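Local coordinates for protein monovalent Na+/H+ antiporter subunit D (Dietzia sp. DQ12-45-1b, PDB 7D3U) that forms one of the membrane subunits of the Mrp complex, a bacterial pump that exchanges sodium ions for protons across the cell membrane, at residues 170-184 and 209-221. Numbering follows the deposited sequence.
Sequences NLLASTILLIGVALI and ATALVLFALAIKA. With LMT (dodecyl-beta-D-maltoside), chain N.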
ATOM      1  N   ASN A 170      -9.094  -2.072  -0.924  1.00 67.49           N
ATOM      2  CA  ASN A 170      -8.977  -1.520   0.419  1.00 67.49           C
ATOM      3  C   ASN A 170     -10.315  -1.437   1.137  1.00 67.49           C
ATOM      4  O   ASN A 170     -10.370  -1.636   2.353  1.00 67.49           O
ATOM      5  CB  ASN A 170      -8.334  -0.133   0.372  1.00 67.49           C
ATOM      6  CG  ASN A 170      -6.843  -0.180   0.612  1.00 67.49           C
ATOM      7  OD1 ASN A 170      -6.071   0.502  -0.059  1.00 67.49           O
ATOM      8  ND2 ASN A 170      -6.428  -0.992   1.574  1.00 67.49           N
ATOM      9  N   LEU A 171     -11.398  -1.143   0.414  1.00 65.97           N
ATOM     10  CA  LEU A 171     -12.723  -1.267   1.005  1.00 65.97           C
ATOM     11  C   LEU A 171     -13.041  -2.718   1.336  1.00 65.97           C
ATOM     12  O   LEU A 171     -13.746  -2.991   2.312  1.00 65.97           O
ATOM     13  CB  LEU A 171     -13.778  -0.688   0.060  1.00 65.97           C
ATOM     14  CG  LEU A 171     -15.249  -0.921   0.401  1.00 65.97           C
ATOM     15  CD1 LEU A 171     -15.575  -0.376   1.778  1.00 65.97           C
ATOM     16  CD2 LEU A 171     -16.148  -0.299  -0.650  1.00 65.97           C
ATOM     17  N   LEU A 172     -12.520  -3.657   0.547  1.00 65.53           N
ATOM     18  CA  LEU A 172     -12.699  -5.067   0.865  1.00 65.53           C
ATOM     19  C   LEU A 172     -11.890  -5.456   2.095  1.00 65.53           C
ATOM     20  O   LEU A 172     -12.386  -6.178   2.967  1.00 65.53           O
ATOM     21  CB  LEU A 172     -12.313  -5.926  -0.338  1.00 65.53           C
ATOM     22  CG  LEU A 172     -12.202  -7.440  -0.163  1.00 65.53           C
ATOM     23  CD1 LEU A 172     -13.435  -8.009   0.508  1.00 65.53           C
ATOM     24  CD2 LEU A 172     -11.979  -8.103  -1.508  1.00 65.53           C
ATOM     25  N   ALA A 173     -10.647  -4.979   2.191  1.00 64.47           N
ATOM     26  CA  ALA A 173      -9.844  -5.260   3.375  1.00 64.47           C
ATOM     27  C   ALA A 173     -10.437  -4.594   4.608  1.00 64.47           C
ATOM     28  O   ALA A 173     -10.445  -5.178   5.696  1.00 64.47           O
ATOM     29  CB  ALA A 173      -8.405  -4.798   3.158  1.00 64.47           C
ATOM     30  N   SER A 174     -10.944  -3.371   4.455  1.00 63.71           N
ATOM     31  CA  SER A 174     -11.579  -2.689   5.576  1.00 63.71           C
ATOM     32  C   SER A 174     -12.812  -3.442   6.049  1.00 63.71           C
ATOM     33  O   SER A 174     -13.042  -3.582   7.255  1.00 63.71           O
ATOM     34  CB  SER A 174     -11.942  -1.261   5.178  1.00 63.71           C
ATOM     35  OG  SER A 174     -10.804  -0.420   5.212  1.00 63.71           O
ATOM     36  N   THR A 175     -13.613  -3.952   5.115  1.00 63.15           N
ATOM     37  CA  THR A 175     -14.812  -4.673   5.515  1.00 63.15           C
ATOM     38  C   THR A 175     -14.474  -6.033   6.111  1.00 63.15           C
ATOM     39  O   THR A 175     -15.175  -6.502   7.011  1.00 63.15           O
ATOM     40  CB  THR A 175     -15.752  -4.825   4.326  1.00 63.15           C
ATOM     41  OG1 THR A 175     -16.012  -3.536   3.762  1.00 63.15           O
ATOM     42  CG2 THR A 175     -17.056  -5.422   4.780  1.00 63.15           C
ATOM     43  N   ILE A 176     -13.404  -6.673   5.641  1.00 62.89           N
ATOM     44  CA  ILE A 176     -12.965  -7.913   6.273  1.00 62.89           C
ATOM     45  C   ILE A 176     -12.482  -7.639   7.692  1.00 62.89           C
ATOM     46  O   ILE A 176     -12.751  -8.416   8.615  1.00 62.89           O
ATOM     47  CB  ILE A 176     -11.882  -8.594   5.421  1.00 62.89           C
ATOM     48  CG1 ILE A 176     -12.494  -9.151   4.138  1.00 62.89           C
ATOM     49  CG2 ILE A 176     -11.219  -9.709   6.195  1.00 62.89           C
ATOM     50  CD1 ILE A 176     -11.486  -9.788   3.218  1.00 62.89           C
ATOM     51  N   LEU A 177     -11.775  -6.525   7.891  1.00 62.80           N
ATOM     52  CA  LEU A 177     -11.391  -6.119   9.240  1.00 62.80           C
ATOM     53  C   LEU A 177     -12.618  -5.876  10.104  1.00 62.80           C
ATOM     54  O   LEU A 177     -12.637  -6.230  11.288  1.00 62.80           O
ATOM     55  CB  LEU A 177     -10.525  -4.862   9.175  1.00 62.80           C
ATOM     56  CG  LEU A 177      -9.428  -4.627  10.215  1.00 62.80           C
ATOM     57  CD1 LEU A 177      -8.585  -3.442   9.792  1.00 62.80           C
ATOM     58  CD2 LEU A 177     -10.002  -4.392  11.597  1.00 62.80           C
ATOM     59  N   LEU A 178     -13.657  -5.276   9.526  1.00 62.97           N
ATOM     60  CA  LEU A 178     -14.875  -5.015  10.285  1.00 62.97           C
ATOM     61  C   LEU A 178     -15.574  -6.313  10.671  1.00 62.97           C
ATOM     62  O   LEU A 178     -16.062  -6.450  11.796  1.00 62.97           O
ATOM     63  CB  LEU A 178     -15.814  -4.127   9.474  1.00 62.97           C
ATOM     64  CG  LEU A 178     -17.112  -3.743  10.172  1.00 62.97           C
ATOM     65  CD1 LEU A 178     -16.806  -2.894  11.387  1.00 62.97           C
ATOM     66  CD2 LEU A 178     -18.022  -3.009   9.213  1.00 62.97           C
ATOM     67  N   ILE A 179     -15.626  -7.277   9.752  1.00 63.89           N
ATOM     68  CA  ILE A 179     -16.229  -8.568  10.064  1.00 63.89           C
ATOM     69  C   ILE A 179     -15.416  -9.293  11.128  1.00 63.89           C
ATOM     70  O   ILE A 179     -15.973  -9.949  12.017  1.00 63.89           O
ATOM     71  CB  ILE A 179     -16.375  -9.412   8.785  1.00 63.89           C
ATOM     72  CG1 ILE A 179     -17.336  -8.736   7.811  1.00 63.89           C
ATOM     73  CG2 ILE A 179     -16.864 -10.810   9.114  1.00 63.89           C
ATOM     74  CD1 ILE A 179     -17.508  -9.488   6.519  1.00 63.89           C
ATOM     75  N   GLY A 180     -14.089  -9.180  11.067  1.00 64.78           N
ATOM     76  CA  GLY A 180     -13.261  -9.786  12.095  1.00 64.78           C
ATOM     77  C   GLY A 180     -13.484  -9.164  13.460  1.00 64.78           C
ATOM     78  O   GLY A 180     -13.557  -9.867  14.469  1.00 64.78           O
ATOM     79  N   VAL A 181     -13.593  -7.835  13.507  1.00 64.23           N
ATOM     80  CA  VAL A 181     -13.890  -7.154  14.764  1.00 64.23           C
ATOM     81  C   VAL A 181     -15.262  -7.571  15.280  1.00 64.23           C
ATOM     82  O   VAL A 181     -15.458  -7.768  16.485  1.00 64.23           O
ATOM     83  CB  VAL A 181     -13.790  -5.629  14.577  1.00 64.23           C
ATOM     84  CG1 VAL A 181     -14.489  -4.899  15.707  1.00 64.23           C
ATOM     85  CG2 VAL A 181     -12.338  -5.205  14.486  1.00 64.23           C
ATOM     86  N   ALA A 182     -16.227  -7.728  14.373  1.00 64.45           N
ATOM     87  CA  ALA A 182     -17.557  -8.167  14.776  1.00 64.45           C
ATOM     88  C   ALA A 182     -17.519  -9.566  15.370  1.00 64.45           C
ATOM     89  O   ALA A 182     -18.166  -9.835  16.386  1.00 64.45           O
ATOM     90  CB  ALA A 182     -18.508  -8.120  13.583  1.00 64.45           C
ATOM     91  N   LEU A 183     -16.750 -10.469  14.765  1.00 65.40           N
ATOM     92  CA  LEU A 183     -16.674 -11.826  15.297  1.00 65.40           C
ATOM     93  C   LEU A 183     -15.918 -11.870  16.619  1.00 65.40           C
ATOM     94  O   LEU A 183     -16.265 -12.663  17.503  1.00 65.40           O
ATOM     95  CB  LEU A 183     -16.029 -12.758  14.275  1.00 65.40           C
ATOM     96  CG  LEU A 183     -16.817 -12.959  12.980  1.00 65.40           C
ATOM     97  CD1 LEU A 183     -16.131 -13.973  12.088  1.00 65.40           C
ATOM     98  CD2 LEU A 183     -18.239 -13.387  13.284  1.00 65.40           C
ATOM     99  N   ILE A 184     -14.893 -11.029  16.779  1.00 66.09           N
ATOM    100  CA  ILE A 184     -14.208 -10.934  18.066  1.00 66.09           C
ATOM    101  C   ILE A 184     -15.169 -10.445  19.139  1.00 66.09           C
ATOM    102  O   ILE A 184     -15.204 -10.981  20.253  1.00 66.09           O
ATOM    103  CB  ILE A 184     -12.974 -10.021  17.959  1.00 66.09           C
ATOM    104  CG1 ILE A 184     -11.907 -10.662  17.078  1.00 66.09           C
ATOM    105  CG2 ILE A 184     -12.403  -9.740  19.331  1.00 66.09           C
ATOM    106  CD1 ILE A 184     -10.630  -9.867  17.004  1.00 66.09           C
ATOM    107  N   ALA A 209     -11.304 -15.465  14.338  1.00 68.09           N
ATOM    108  CA  ALA A 209     -11.657 -14.067  14.108  1.00 68.09           C
ATOM    109  C   ALA A 209     -10.420 -13.177  14.107  1.00 68.09           C
ATOM    110  O   ALA A 209     -10.304 -12.254  13.291  1.00 68.09           O
ATOM    111  CB  ALA A 209     -12.654 -13.600  15.165  1.00 68.09           C
ATOM    112  N   THR A 210      -9.480 -13.438  15.016  1.00 69.08           N
ATOM    113  CA  THR A 210      -8.248 -12.661  15.021  1.00 69.08           C
ATOM    114  C   THR A 210      -7.407 -12.951  13.786  1.00 69.08           C
ATOM    115  O   THR A 210      -6.700 -12.065  13.300  1.00 69.08           O
ATOM    116  CB  THR A 210      -7.448 -12.943  16.290  1.00 69.08           C
ATOM    117  OG1 THR A 210      -8.330 -12.944  17.418  1.00 69.08           O
ATOM    118  CG2 THR A 210      -6.399 -11.871  16.494  1.00 69.08           C
ATOM    119  N   ALA A 211      -7.486 -14.171  13.252  1.00 68.07           N
ATOM    120  CA  ALA A 211      -6.825 -14.463  11.987  1.00 68.07           C
ATOM    121  C   ALA A 211      -7.481 -13.706  10.844  1.00 68.07           C
ATOM    122  O   ALA A 211      -6.799 -13.266   9.917  1.00 68.07           O
ATOM    123  CB  ALA A 211      -6.842 -15.965  11.716  1.00 68.07           C
ATOM    124  N   LEU A 212      -8.802 -13.537  10.898  1.00 66.82           N
ATOM    125  CA  LEU A 212      -9.484 -12.705   9.908  1.00 66.82           C
ATOM    126  C   LEU A 212      -9.007 -11.260   9.985  1.00 66.82           C
ATOM    127  O   LEU A 212      -8.764 -10.619   8.955  1.00 66.82           O
ATOM    128  CB  LEU A 212     -10.995 -12.776  10.115  1.00 66.82           C
ATOM    129  CG  LEU A 212     -11.819 -13.485   9.044  1.00 66.82           C
ATOM    130  CD1 LEU A 212     -13.296 -13.224   9.261  1.00 66.82           C
ATOM    131  CD2 LEU A 212     -11.397 -13.030   7.663  1.00 66.82           C
ATOM    132  N   VAL A 213      -8.872 -10.732  11.202  1.00 64.44           N
ATOM    133  CA  VAL A 213      -8.378  -9.365  11.370  1.00 64.44           C
ATOM    134  C   VAL A 213      -6.951  -9.243  10.845  1.00 64.44           C
ATOM    135  O   VAL A 213      -6.615  -8.295  10.123  1.00 64.44           O
ATOM    136  CB  VAL A 213      -8.476  -8.939  12.845  1.00 64.44           C
ATOM    137  CG1 VAL A 213      -7.813  -7.593  13.051  1.00 64.44           C
ATOM    138  CG2 VAL A 213      -9.923  -8.887  13.281  1.00 64.44           C
ATOM    139  N   LEU A 214      -6.090 -10.198  11.203  1.00 65.93           N
ATOM    140  CA  LEU A 214      -4.713 -10.178  10.727  1.00 65.93           C
ATOM    141  C   LEU A 214      -4.639 -10.338   9.217  1.00 65.93           C
ATOM    142  O   LEU A 214      -3.748  -9.776   8.581  1.00 65.93           O
ATOM    143  CB  LEU A 214      -3.903 -11.276  11.416  1.00 65.93           C
ATOM    144  CG  LEU A 214      -3.630 -11.077  12.904  1.00 65.93           C
ATOM    145  CD1 LEU A 214      -2.823 -12.234  13.452  1.00 65.93           C
ATOM    146  CD2 LEU A 214      -2.905  -9.769  13.127  1.00 65.93           C
ATOM    147  N   PHE A 215      -5.576 -11.073   8.622  1.00 67.41           N
ATOM    148  CA  PHE A 215      -5.572 -11.242   7.175  1.00 67.41           C
ATOM    149  C   PHE A 215      -6.023  -9.968   6.477  1.00 67.41           C
ATOM    150  O   PHE A 215      -5.489  -9.612   5.421  1.00 67.41           O
ATOM    151  CB  PHE A 215      -6.460 -12.423   6.791  1.00 67.41           C
ATOM    152  CG  PHE A 215      -6.835 -12.459   5.342  1.00 67.41           C
ATOM    153  CD1 PHE A 215      -5.862 -12.491   4.361  1.00 67.41           C
ATOM    154  CD2 PHE A 215      -8.162 -12.476   4.963  1.00 67.41           C
ATOM    155  CE1 PHE A 215      -6.209 -12.525   3.029  1.00 67.41           C
ATOM    156  CE2 PHE A 215      -8.514 -12.514   3.632  1.00 67.41           C
ATOM    157  CZ  PHE A 215      -7.536 -12.543   2.665  1.00 67.41           C
ATOM    158  N   ALA A 216      -6.995  -9.261   7.053  1.00 64.80           N
ATOM    159  CA  ALA A 216      -7.349  -7.951   6.517  1.00 64.80           C
ATOM    160  C   ALA A 216      -6.179  -6.984   6.608  1.00 64.80           C
ATOM    161  O   ALA A 216      -5.891  -6.255   5.649  1.00 64.80           O
ATOM    162  CB  ALA A 216      -8.560  -7.388   7.255  1.00 64.80           C
ATOM    163  N   LEU A 217      -5.481  -6.973   7.743  1.00 64.69           N
ATOM    164  CA  LEU A 217      -4.311  -6.115   7.874  1.00 64.69           C
ATOM    165  C   LEU A 217      -3.179  -6.549   6.951  1.00 64.69           C
ATOM    166  O   LEU A 217      -2.374  -5.713   6.530  1.00 64.69           O
ATOM    167  CB  LEU A 217      -3.837  -6.093   9.325  1.00 64.69           C
ATOM    168  CG  LEU A 217      -4.858  -5.507  10.297  1.00 64.69           C
ATOM    169  CD1 LEU A 217      -4.522  -5.881  11.727  1.00 64.69           C
ATOM    170  CD2 LEU A 217      -4.934  -4.001  10.133  1.00 64.69           C
ATOM    171  N   ALA A 218      -3.107  -7.837   6.615  1.00 65.57           N
ATOM    172  CA  ALA A 218      -2.112  -8.301   5.657  1.00 65.57           C
ATOM    173  C   ALA A 218      -2.457  -7.868   4.241  1.00 65.57           C
ATOM    174  O   ALA A 218      -1.558  -7.520   3.466  1.00 65.57           O
ATOM    175  CB  ALA A 218      -1.981  -9.820   5.732  1.00 65.57           C
ATOM    176  N   ILE A 219      -3.741  -7.900   3.879  1.00 63.89           N
ATOM    177  CA  ILE A 219      -4.168  -7.310   2.614  1.00 63.89           C
ATOM    178  C   ILE A 219      -3.762  -5.846   2.565  1.00 63.89           C
ATOM    179  O   ILE A 219      -3.205  -5.367   1.570  1.00 63.89           O
ATOM    180  CB  ILE A 219      -5.685  -7.464   2.421  1.00 63.89           C
ATOM    181  CG1 ILE A 219      -6.095  -8.930   2.403  1.00 63.89           C
ATOM    182  CG2 ILE A 219      -6.120  -6.800   1.130  1.00 63.89           C
ATOM    183  CD1 ILE A 219      -7.591  -9.115   2.359  1.00 63.89           C
ATOM    184  N   LYS A 220      -4.029  -5.115   3.647  1.00 64.93           N
ATOM    185  CA  LYS A 220      -3.625  -3.715   3.706  1.00 64.93           C
ATOM    186  C   LYS A 220      -2.110  -3.559   3.666  1.00 64.93           C
ATOM    187  O   LYS A 220      -1.610  -2.505   3.259  1.00 64.93           O
ATOM    188  CB  LYS A 220      -4.184  -3.056   4.963  1.00 64.93           C
ATOM    189  CG  LYS A 220      -5.689  -2.977   4.978  1.00 64.93           C
ATOM    190  CD  LYS A 220      -6.183  -2.317   6.243  1.00 64.93           C
ATOM    191  CE  LYS A 220      -7.693  -2.287   6.271  1.00 64.93           C
ATOM    192  NZ  LYS A 220      -8.240  -1.472   5.160  1.00 64.93           N
ATOM    193  N   ALA A 221      -1.370  -4.583   4.082  1.00 66.35           N
ATOM    194  CA  ALA A 221       0.083  -4.541   4.092  1.00 66.35           C
ATOM    195  C   ALA A 221       0.710  -5.176   2.860  1.00 66.35           C
ATOM    196  O   ALA A 221       1.929  -5.084   2.693  1.00 66.35           O
ATOM    197  CB  ALA A 221       0.621  -5.232   5.347  1.00 66.35           C
TER
HETATM  198  C1B LMT N 608      -1.063 -29.070  14.644  1.00 82.03           C
HETATM  199  C2B LMT N 608      -2.060 -30.230  14.800  1.00 82.03           C
HETATM  200  C3B LMT N 608      -1.831 -30.965  16.136  1.00 82.03           C
HETATM  201  C4B LMT N 608      -1.833 -29.978  17.331  1.00 82.03           C
HETATM  202  C5B LMT N 608      -0.970 -28.759  16.959  1.00 82.03           C
HETATM  203  C6B LMT N 608      -0.031 -28.413  18.110  1.00 82.03           C
HETATM  204  O1B LMT N 608      -1.778 -27.897  14.463  1.00 82.03           O
HETATM  205  O2B LMT N 608      -3.315 -29.685  14.761  1.00 82.03           O
HETATM  206  O3B LMT N 608      -0.700 -31.740  16.097  1.00 82.03           O
HETATM  207  O4' LMT N 608      -3.111 -29.559  17.613  1.00 82.03           O
HETATM  208  O5B LMT N 608      -0.250 -28.960  15.769  1.00 82.03           O
HETATM  209  O6B LMT N 608       0.855 -27.446  17.719  1.00 82.03           O
HETATM  210  C1' LMT N 608      -2.528 -24.761  11.998  1.00 82.03           C
HETATM  211  C2' LMT N 608      -2.705 -26.119  11.305  1.00 82.03           C
HETATM  212  C3' LMT N 608      -2.658 -27.266  12.349  1.00 82.03           C
HETATM  213  C4' LMT N 608      -1.482 -27.117  13.331  1.00 82.03           C
HETATM  214  C5' LMT N 608      -1.467 -25.646  13.794  1.00 82.03           C
HETATM  215  C6' LMT N 608      -0.416 -25.340  14.825  1.00 82.03           C
HETATM  216  O1' LMT N 608      -2.419 -23.767  11.074  1.00 82.03           O
HETATM  217  O2' LMT N 608      -3.935 -26.132  10.707  1.00 82.03           O
HETATM  218  O3' LMT N 608      -2.577 -28.472  11.723  1.00 82.03           O
HETATM  219  O5' LMT N 608      -1.310 -24.789  12.705  1.00 82.03           O
HETATM  220  O6' LMT N 608       0.759 -25.835  14.322  1.00 82.03           O
HETATM  221  C1  LMT N 608      -3.491 -22.860  11.064  1.00 82.03           C
HETATM  222  C2  LMT N 608      -2.963 -21.669  10.329  1.00 82.03           C
HETATM  223  C3  LMT N 608      -3.977 -20.758   9.726  1.00 82.03           C
HETATM  224  C4  LMT N 608      -3.251 -19.899   8.730  1.00 82.03           C
HETATM  225  C5  LMT N 608      -4.214 -19.031   8.000  1.00 82.03           C
HETATM  226  C6  LMT N 608      -4.402 -17.720   8.678  1.00 82.03           C
HETATM  227  C7  LMT N 608      -4.009 -16.613   7.749  1.00 82.03           C
HETATM  228  C8  LMT N 608      -3.762 -15.386   8.551  1.00 82.03           C
HETATM  229  C9  LMT N 608      -3.094 -14.291   7.796  1.00 82.03           C
HETATM  230  C10 LMT N 608      -1.865 -13.908   8.565  1.00 82.03           C
HETATM  231  C11 LMT N 608      -1.327 -12.595   8.101  1.00 82.03           C
HETATM  232  C12 LMT N 608      -0.218 -12.118   8.972  1.00 82.03           C
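Lys220 supplies the polar link: its NZ donates a hydrogen bond to Ser174 OG (2.8 Å). The chain runs extended to CE and then bends at its last torsion (chi4 -63°), which turns NZ toward the hydroxyl, while CG rests on Ala173 CB and the chain crosses Leu177 at about a right angle, CE near CD1. A small hydroxyl suits this site because Ser174 OG is also hydrogen-bonded to Glu137 on helix 129-146 and so joins the lysine to an acid; a buried Glu-Lys pair is a hallmark of the antiporter-like subunits that Mrp shares with complex I, and here it probably belongs to the proton path. The rest is apolar, knobs-into-holes packing of two nearly antiparallel transmembrane helices, 161° between directions and 7.9 Å between axes. Small residues allow that closeness: Ala216 CB rests 3.7 Å from Leu177 CB, Ala209 CB meets Leu183 CB and Ile184 CG1, and at Gly180 the bare backbone admits Val213 CG2, 3.6 Å from Gly180 C. Branched chains fill the grooves: Ile176 drops among Leu212, Phe215, Ala216 and Ile219, its CG2 3.6 Å from Leu212 CD2. On the side of helix 204-221 turned away from helix 157-187, a bound dodecyl maltoside tail lies against Ala218, C11 to CB 3.7 Å.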